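Local coordinates for protein S-adenosylmethionine dependent methyltransferase (Mesorhizobium loti, PDB 3BKW) that probably transfers a methyl group from S-adenosylmethionine to an acceptor that is not known, at residues L39-G51 with L103-A116. Residues are numbered along the deposited sequence; the frame is centred on the assembly and turned at random.
Sequences LPEVGGLRIVDLG and LPQDSFDLAYSSLA. With EDO (1,2-ethanediol), chain I; EDO (1,2-ethanediol), chain F.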
ATOM      1  N   LEU A  39       5.113  14.801  -7.578  1.00 28.63           N
ATOM      2  CA  LEU A  39       5.077  15.109  -8.996  1.00 28.51           C
ATOM      3  C   LEU A  39       6.469  15.157  -9.581  1.00 29.18           C
ATOM      4  O   LEU A  39       7.425  15.454  -8.872  1.00 30.35           O
ATOM      5  CB  LEU A  39       4.462  16.492  -9.232  1.00 28.54           C
ATOM      6  CG  LEU A  39       3.018  16.719  -8.801  1.00 27.44           C
ATOM      7  CD1 LEU A  39       2.708  18.224  -8.940  1.00 28.23           C
ATOM      8  CD2 LEU A  39       2.070  15.837  -9.634  1.00 30.40           C
ATOM      9  N   PRO A  40       6.590  14.871 -10.887  1.00 30.17           N
ATOM     10  CA  PRO A  40       7.865  15.106 -11.533  1.00 30.66           C
ATOM     11  C   PRO A  40       8.010  16.631 -11.729  1.00 31.81           C
ATOM     12  O   PRO A  40       7.047  17.368 -11.499  1.00 30.81           O
ATOM     13  CB  PRO A  40       7.671  14.427 -12.887  1.00 30.71           C
ATOM     14  CG  PRO A  40       6.221  14.619 -13.157  1.00 31.74           C
ATOM     15  CD  PRO A  40       5.582  14.382 -11.851  1.00 31.41           C
ATOM     16  N   GLU A  41       9.189  17.097 -12.130  1.00 31.81           N
ATOM     17  CA  GLU A  41       9.329  18.499 -12.521  1.00 31.90           C
ATOM     18  C   GLU A  41       8.343  18.747 -13.691  1.00 31.75           C
ATOM     19  O   GLU A  41       8.397  18.052 -14.699  1.00 32.32           O
ATOM     20  CB  GLU A  41      10.776  18.801 -12.923  1.00 33.49           C
ATOM     21  CG  GLU A  41      10.989  20.170 -13.569  1.00 37.98           C
ATOM     22  CD  GLU A  41      10.540  21.322 -12.699  1.00 44.64           C
ATOM     23  OE1 GLU A  41      10.992  21.390 -11.534  1.00 45.81           O
ATOM     24  OE2 GLU A  41       9.751  22.153 -13.194  1.00 43.35           O
ATOM     25  N   VAL A  42       7.451  19.721 -13.535  1.00 30.68           N
ATOM     26  CA  VAL A  42       6.390  19.974 -14.529  1.00 30.44           C
ATOM     27  C   VAL A  42       6.812  20.864 -15.690  1.00 29.59           C
ATOM     28  O   VAL A  42       6.077  20.966 -16.671  1.00 30.18           O
ATOM     29  CB  VAL A  42       5.067  20.505 -13.886  1.00 30.51           C
ATOM     30  CG1 VAL A  42       4.506  19.490 -12.845  1.00 28.94           C
ATOM     31  CG2 VAL A  42       5.236  21.906 -13.282  1.00 29.99           C
ATOM     32  N   GLY A  43       7.992  21.493 -15.596  1.00 30.34           N
ATOM     33  CA  GLY A  43       8.483  22.373 -16.635  1.00 29.11           C
ATOM     34  C   GLY A  43       8.610  21.670 -17.974  1.00 30.19           C
ATOM     35  O   GLY A  43       9.263  20.624 -18.070  1.00 31.69           O
ATOM     36  N   GLY A  44       7.919  22.216 -18.973  1.00 28.46           N
ATOM     37  CA  GLY A  44       7.936  21.712 -20.332  1.00 29.65           C
ATOM     38  C   GLY A  44       7.064  20.500 -20.594  1.00 27.76           C
ATOM     39  O   GLY A  44       7.026  20.018 -21.738  1.00 31.77           O
ATOM     40  N   LEU A  45       6.314  20.029 -19.586  1.00 27.28           N
ATOM     41  CA  LEU A  45       5.520  18.812 -19.748  1.00 27.01           C
ATOM     42  C   LEU A  45       4.142  19.062 -20.326  1.00 28.51           C
ATOM     43  O   LEU A  45       3.576  20.143 -20.190  1.00 27.39           O
ATOM     44  CB  LEU A  45       5.338  18.060 -18.413  1.00 27.17           C
ATOM     45  CG  LEU A  45       6.573  17.575 -17.650  1.00 27.14           C
ATOM     46  CD1 LEU A  45       6.103  16.624 -16.531  1.00 30.81           C
ATOM     47  CD2 LEU A  45       7.590  16.888 -18.569  1.00 28.61           C
ATOM     48  N   ARG A  46       3.629  18.015 -20.963  1.00 27.80           N
ATOM     49  CA  ARG A  46       2.264  17.941 -21.455  1.00 26.26           C
ATOM     50  C   ARG A  46       1.537  17.215 -20.323  1.00 26.13           C
ATOM     51  O   ARG A  46       1.942  16.109 -19.938  1.00 26.94           O
ATOM     52  CB  ARG A  46       2.194  17.142 -22.728  1.00 26.95           C
ATOM     53  CG  ARG A  46       3.043  17.744 -23.865  1.00 30.03           C
ATOM     54  CD  ARG A  46       3.159  16.752 -24.986  1.00 34.36           C
ATOM     55  NE  ARG A  46       3.915  15.581 -24.540  1.00 32.21           N
ATOM     56  CZ  ARG A  46       3.935  14.398 -25.154  1.00 36.26           C
ATOM     57  NH1 ARG A  46       3.286  14.177 -26.295  1.00 36.61           N
ATOM     58  NH2 ARG A  46       4.640  13.419 -24.617  1.00 35.61           N
ATOM     59  N   ILE A  47       0.489  17.844 -19.790  1.00 26.67           N
ATOM     60  CA  ILE A  47      -0.208  17.350 -18.603  1.00 27.19           C
ATOM     61  C   ILE A  47      -1.706  17.247 -18.808  1.00 26.98           C
ATOM     62  O   ILE A  47      -2.308  18.119 -19.445  1.00 27.92           O
ATOM     63  CB  ILE A  47       0.053  18.308 -17.406  1.00 26.49           C
ATOM     64  CG1 ILE A  47       1.558  18.527 -17.184  1.00 26.24           C
ATOM     65  CG2 ILE A  47      -0.621  17.780 -16.111  1.00 28.32           C
ATOM     66  CD1 ILE A  47       1.921  19.521 -16.068  1.00 25.47           C
ATOM     67  N   VAL A  48      -2.308  16.176 -18.271  1.00 26.30           N
ATOM     68  CA  VAL A  48      -3.759  16.041 -18.245  1.00 27.33           C
ATOM     69  C   VAL A  48      -4.197  15.992 -16.776  1.00 26.57           C
ATOM     70  O   VAL A  48      -3.599  15.258 -15.986  1.00 27.49           O
ATOM     71  CB  VAL A  48      -4.299  14.850 -19.078  1.00 25.39           C
ATOM     72  CG1 VAL A  48      -3.728  13.501 -18.618  1.00 26.23           C
ATOM     73  CG2 VAL A  48      -5.833  14.839 -19.064  1.00 29.16           C
ATOM     74  N   ASP A  49      -5.233  16.770 -16.437  1.00 26.75           N
ATOM     75  CA  ASP A  49      -5.804  16.840 -15.107  1.00 27.74           C
ATOM     76  C   ASP A  49      -7.168  16.195 -15.168  1.00 26.79           C
ATOM     77  O   ASP A  49      -8.072  16.733 -15.800  1.00 26.87           O
ATOM     78  CB  ASP A  49      -5.900  18.305 -14.656  1.00 26.68           C
ATOM     79  CG  ASP A  49      -6.423  18.463 -13.251  1.00 28.96           C
ATOM     80  OD1 ASP A  49      -6.868  17.473 -12.652  1.00 29.56           O
ATOM     81  OD2 ASP A  49      -6.350  19.581 -12.722  1.00 31.07           O
ATOM     82  N   LEU A  50      -7.305  15.023 -14.541  1.00 27.70           N
ATOM     83  CA  LEU A  50      -8.547  14.257 -14.561  1.00 26.79           C
ATOM     84  C   LEU A  50      -9.414  14.647 -13.374  1.00 28.60           C
ATOM     85  O   LEU A  50      -9.097  14.299 -12.230  1.00 28.91           O
ATOM     86  CB  LEU A  50      -8.252  12.746 -14.559  1.00 28.19           C
ATOM     87  CG  LEU A  50      -7.313  12.179 -15.620  1.00 31.11           C
ATOM     88  CD1 LEU A  50      -6.988  10.713 -15.373  1.00 35.60           C
ATOM     89  CD2 LEU A  50      -7.895  12.364 -16.991  1.00 29.33           C
ATOM     90  N   GLY A  51     -10.494  15.380 -13.651  1.00 28.52           N
ATOM     91  CA  GLY A  51     -11.425  15.892 -12.622  1.00 28.50           C
ATOM     92  C   GLY A  51     -10.837  17.200 -12.128  1.00 28.17           C
ATOM     93  O   GLY A  51     -10.613  17.395 -10.931  1.00 29.03           O
ATOM     94  N   LEU A 103      -8.578   9.128 -24.305  1.00 33.03           N
ATOM     95  CA  LEU A 103      -7.434  10.026 -24.371  1.00 33.25           C
ATOM     96  C   LEU A 103      -6.599   9.647 -25.584  1.00 33.95           C
ATOM     97  O   LEU A 103      -6.481   8.445 -25.886  1.00 34.03           O
ATOM     98  CB  LEU A 103      -6.574   9.956 -23.098  1.00 32.37           C
ATOM     99  CG  LEU A 103      -7.102  10.551 -21.783  1.00 35.24           C
ATOM    100  CD1 LEU A 103      -6.101  10.282 -20.646  1.00 33.58           C
ATOM    101  CD2 LEU A 103      -7.363  12.045 -21.923  1.00 34.22           C
ATOM    102  N   PRO A 104      -6.018  10.651 -26.281  1.00 33.88           N
ATOM    103  CA  PRO A 104      -5.146  10.345 -27.396  1.00 33.90           C
ATOM    104  C   PRO A 104      -3.869   9.662 -26.910  1.00 33.37           C
ATOM    105  O   PRO A 104      -3.352   9.992 -25.840  1.00 32.36           O
ATOM    106  CB  PRO A 104      -4.846  11.723 -28.001  1.00 34.76           C
ATOM    107  CG  PRO A 104      -5.024  12.653 -26.908  1.00 35.13           C
ATOM    108  CD  PRO A 104      -6.130  12.113 -26.084  1.00 35.38           C
ATOM    109  N   GLN A 105      -3.391   8.709 -27.695  1.00 34.11           N
ATOM    110  CA  GLN A 105      -2.229   7.897 -27.346  1.00 34.22           C
ATOM    111  C   GLN A 105      -0.939   8.714 -27.360  1.00 32.58           C
ATOM    112  O   GLN A 105      -0.816   9.632 -28.176  1.00 31.90           O
ATOM    113  CB  GLN A 105      -2.097   6.753 -28.360  1.00 36.19           C
ATOM    114  CG  GLN A 105      -1.061   5.695 -28.031  1.00 40.84           C
ATOM    115  CD  GLN A 105      -0.911   4.639 -29.132  1.00 41.34           C
ATOM    116  OE1 GLN A 105      -1.659   4.621 -30.114  1.00 54.52           O
ATOM    117  NE2 GLN A 105       0.067   3.754 -28.959  1.00 52.76           N
ATOM    118  N   ASP A 106      -0.023   8.405 -26.429  1.00 31.75           N
ATOM    119  CA  ASP A 106       1.332   8.979 -26.407  1.00 32.28           C
ATOM    120  C   ASP A 106       1.323  10.525 -26.468  1.00 30.99           C
ATOM    121  O   ASP A 106       2.132  11.142 -27.173  1.00 34.42           O
ATOM    122  CB  ASP A 106       2.079   8.345 -27.613  1.00 34.51           C
ATOM    123  CG  ASP A 106       3.567   8.632 -27.645  1.00 39.47           C
ATOM    124  OD1 ASP A 106       4.181   8.841 -26.597  1.00 40.25           O
ATOM    125  OD2 ASP A 106       4.135   8.629 -28.759  1.00 40.88           O
ATOM    126  N   SER A 107       0.383  11.128 -25.741  1.00 29.95           N
ATOM    127  CA  SER A 107       0.139  12.584 -25.773  1.00 31.48           C
ATOM    128  C   SER A 107       0.433  13.379 -24.510  1.00 30.38           C
ATOM    129  O   SER A 107       0.356  14.631 -24.537  1.00 30.67           O
ATOM    130  CB  SER A 107      -1.307  12.813 -26.198  1.00 32.21           C
ATOM    131  OG  SER A 107      -1.458  12.414 -27.547  1.00 36.68           O
ATOM    132  N   PHE A 108       0.762  12.690 -23.415  1.00 29.86           N
ATOM    133  CA  PHE A 108       1.040  13.353 -22.137  1.00 27.69           C
ATOM    134  C   PHE A 108       2.247  12.783 -21.440  1.00 28.31           C
ATOM    135  O   PHE A 108       2.562  11.616 -21.586  1.00 28.84           O
ATOM    136  CB  PHE A 108      -0.195  13.286 -21.225  1.00 29.33           C
ATOM    137  CG  PHE A 108      -1.383  13.932 -21.825  1.00 28.20           C
ATOM    138  CD1 PHE A 108      -1.541  15.310 -21.745  1.00 29.57           C
ATOM    139  CD2 PHE A 108      -2.317  13.182 -22.540  1.00 31.86           C
ATOM    140  CE1 PHE A 108      -2.630  15.928 -22.340  1.00 26.73           C
ATOM    141  CE2 PHE A 108      -3.409  13.794 -23.121  1.00 31.20           C
ATOM    142  CZ  PHE A 108      -3.563  15.177 -23.025  1.00 28.83           C
ATOM    143  N   ASP A 109       2.935  13.634 -20.696  1.00 27.52           N
ATOM    144  CA  ASP A 109       4.077  13.239 -19.879  1.00 27.50           C
ATOM    145  C   ASP A 109       3.642  12.983 -18.439  1.00 26.84           C
ATOM    146  O   ASP A 109       4.334  12.279 -17.705  1.00 28.67           O
ATOM    147  CB  ASP A 109       5.123  14.348 -19.888  1.00 25.13           C
ATOM    148  CG  ASP A 109       5.579  14.677 -21.270  1.00 31.21           C
ATOM    149  OD1 ASP A 109       6.162  13.774 -21.904  1.00 30.66           O
ATOM    150  OD2 ASP A 109       5.334  15.815 -21.725  1.00 30.05           O
ATOM    151  N   LEU A 110       2.531  13.611 -18.021  1.00 27.03           N
ATOM    152  CA  LEU A 110       2.013  13.492 -16.668  1.00 26.94           C
ATOM    153  C   LEU A 110       0.503  13.494 -16.676  1.00 26.98           C
ATOM    154  O   LEU A 110      -0.098  14.323 -17.340  1.00 27.07           O
ATOM    155  CB  LEU A 110       2.488  14.696 -15.820  1.00 26.57           C
ATOM    156  CG  LEU A 110       1.933  14.897 -14.397  1.00 29.36           C
ATOM    157  CD1 LEU A 110       2.262  13.693 -13.510  1.00 29.40           C
ATOM    158  CD2 LEU A 110       2.417  16.207 -13.801  1.00 28.65           C
ATOM    159  N   ALA A 111      -0.088  12.556 -15.941  1.00 26.03           N
ATOM    160  CA  ALA A 111      -1.509  12.543 -15.658  1.00 26.22           C
ATOM    161  C   ALA A 111      -1.654  12.806 -14.154  1.00 27.01           C
ATOM    162  O   ALA A 111      -0.966  12.190 -13.335  1.00 26.62           O
ATOM    163  CB  ALA A 111      -2.157  11.229 -16.062  1.00 27.10           C
ATOM    164  N   TYR A 112      -2.490  13.774 -13.810  1.00 26.28           N
ATOM    165  CA  TYR A 112      -2.775  14.160 -12.429  1.00 27.04           C
ATOM    166  C   TYR A 112      -4.252  14.044 -12.141  1.00 26.87           C
ATOM    167  O   TYR A 112      -5.063  14.330 -12.998  1.00 26.47           O
ATOM    168  CB  TYR A 112      -2.345  15.599 -12.215  1.00 26.78           C
ATOM    169  CG  TYR A 112      -2.688  16.210 -10.864  1.00 26.34           C
ATOM    170  CD1 TYR A 112      -1.813  16.072  -9.774  1.00 27.86           C
ATOM    171  CD2 TYR A 112      -3.891  16.910 -10.659  1.00 26.45           C
ATOM    172  CE1 TYR A 112      -2.119  16.651  -8.522  1.00 29.27           C
ATOM    173  CE2 TYR A 112      -4.205  17.490  -9.411  1.00 26.74           C
ATOM    174  CZ  TYR A 112      -3.315  17.361  -8.356  1.00 28.65           C
ATOM    175  OH  TYR A 112      -3.651  17.963  -7.142  1.00 29.37           O
ATOM    176  N   SER A 113      -4.598  13.649 -10.918  1.00 27.15           N
ATOM    177  CA  SER A 113      -5.990  13.628 -10.494  1.00 25.97           C
ATOM    178  C   SER A 113      -6.135  13.782  -8.992  1.00 27.56           C
ATOM    179  O   SER A 113      -5.586  12.993  -8.237  1.00 27.87           O
ATOM    180  CB  SER A 113      -6.655  12.338 -10.932  1.00 25.90           C
ATOM    181  OG  SER A 113      -8.045  12.369 -10.620  1.00 28.06           O
ATOM    182  N   SER A 114      -6.870  14.804  -8.569  1.00 25.77           N
ATOM    183  CA  SER A 114      -7.158  15.039  -7.163  1.00 26.25           C
ATOM    184  C   SER A 114      -8.584  14.628  -6.805  1.00 25.89           C
ATOM    185  O   SER A 114      -9.553  15.233  -7.283  1.00 26.16           O
ATOM    186  CB  SER A 114      -6.960  16.512  -6.816  1.00 28.03           C
ATOM    187  OG  SER A 114      -7.421  16.785  -5.497  1.00 29.09           O
ATOM    188  N   LEU A 115      -8.688  13.584  -5.990  1.00 26.33           N
ATOM    189  CA  LEU A 115      -9.954  13.189  -5.369  1.00 27.08           C
ATOM    190  C   LEU A 115     -11.115  12.983  -6.329  1.00 29.35           C
ATOM    191  O   LEU A 115     -12.238  13.456  -6.101  1.00 29.65           O
ATOM    192  CB  LEU A 115     -10.287  14.213  -4.275  1.00 27.76           C
ATOM    193  CG  LEU A 115      -9.208  14.446  -3.212  1.00 29.13           C
ATOM    194  CD1 LEU A 115      -9.678  15.500  -2.190  1.00 30.00           C
ATOM    195  CD2 LEU A 115      -8.807  13.140  -2.533  1.00 30.54           C
ATOM    196  N   ALA A 116     -10.824  12.280  -7.413  1.00 27.58           N
ATOM    197  CA  ALA A 116     -11.811  11.946  -8.450  1.00 27.71           C
ATOM    198  C   ALA A 116     -11.986  10.449  -8.682  1.00 26.22           C
ATOM    199  O   ALA A 116     -13.082  10.003  -8.960  1.00 28.96           O
ATOM    200  CB  ALA A 116     -11.421  12.610  -9.786  1.00 28.95           C
TER
HETATM  201  C1  EDO I 249       7.558  21.874  -9.016  1.00 52.84           C
HETATM  202  O1  EDO I 249       7.754  23.240  -9.393  1.00 46.99           O
HETATM  203  C2  EDO I 249       7.345  21.057 -10.286  1.00 51.34           C
HETATM  204  O2  EDO I 249       6.829  19.742 -10.012  1.00 42.38           O
HETATM  205  C1  EDO F 246       7.535  11.233 -20.164  1.00 31.92           C
HETATM  206  O1  EDO F 246       7.612  11.691 -21.505  1.00 36.18           O
HETATM  207  C2  EDO F 246       8.764  11.714 -19.404  1.00 31.81           C
HETATM  208  O2  EDO F 246       8.658  13.126 -19.110  1.00 32.28           O
HETATM  209  O   HOH W   1       7.025  17.498 -23.310  1.00 38.33           O
HETATM  210  O   HOH W   2      -7.804  16.952 -10.288  1.00 18.71           O
HETATM  211  O   HOH W   3     -11.580  16.148  -8.747  1.00 26.32           O
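Ile47, Val48 and Asp49 pair in parallel with Leu110, Ala111 and Tyr112, joining strands 46-50 and 110-114 at the middle of the Rossmann-like methyltransferase sheet. Val48 N donates to Leu110 O, Tyr112 N to Val48 O (2.9 Å) and Leu50 N to Tyr112 O. At the corner the chain turns at Asp109, Arg46 O accepts from both Asp109 N and Leu110 N. Arg46 also forms a side-on salt bridge with the Asp109 carboxylate: NE reaches OD2 and NH2 reaches OD1, each oxygen near the guanidinium plane but met from above the carboxylate plane. Arg46 N donates to the anti lone pair of Asp109 OD2 (2.9 Å), fixing the carboxylate further, and Ser135 OG hydrogen-bonds Arg46 NH2. Val48 CB makes a CH-pi contact over the face of the Phe108 ring, 3.8 Å from its centroid. On the face opposite Val48 and Ala111, the Leu110 branches part: CD1 meets Pro40 CD (3.8 Å), CD2 meets Val42 CG1 and Ile47 CD1. At the C-terminal ends, Ser113 OG donates to Leu50 O (2.7 Å), and a water links Asp49 OD1, Gly51 O and Ser114 N. Strands 68-73 and 138-145 flank the pair; helix 56-63 packs on Leu39, Val42, Asp49 and Tyr112, helix 123-133 on Leu50 and Ala111.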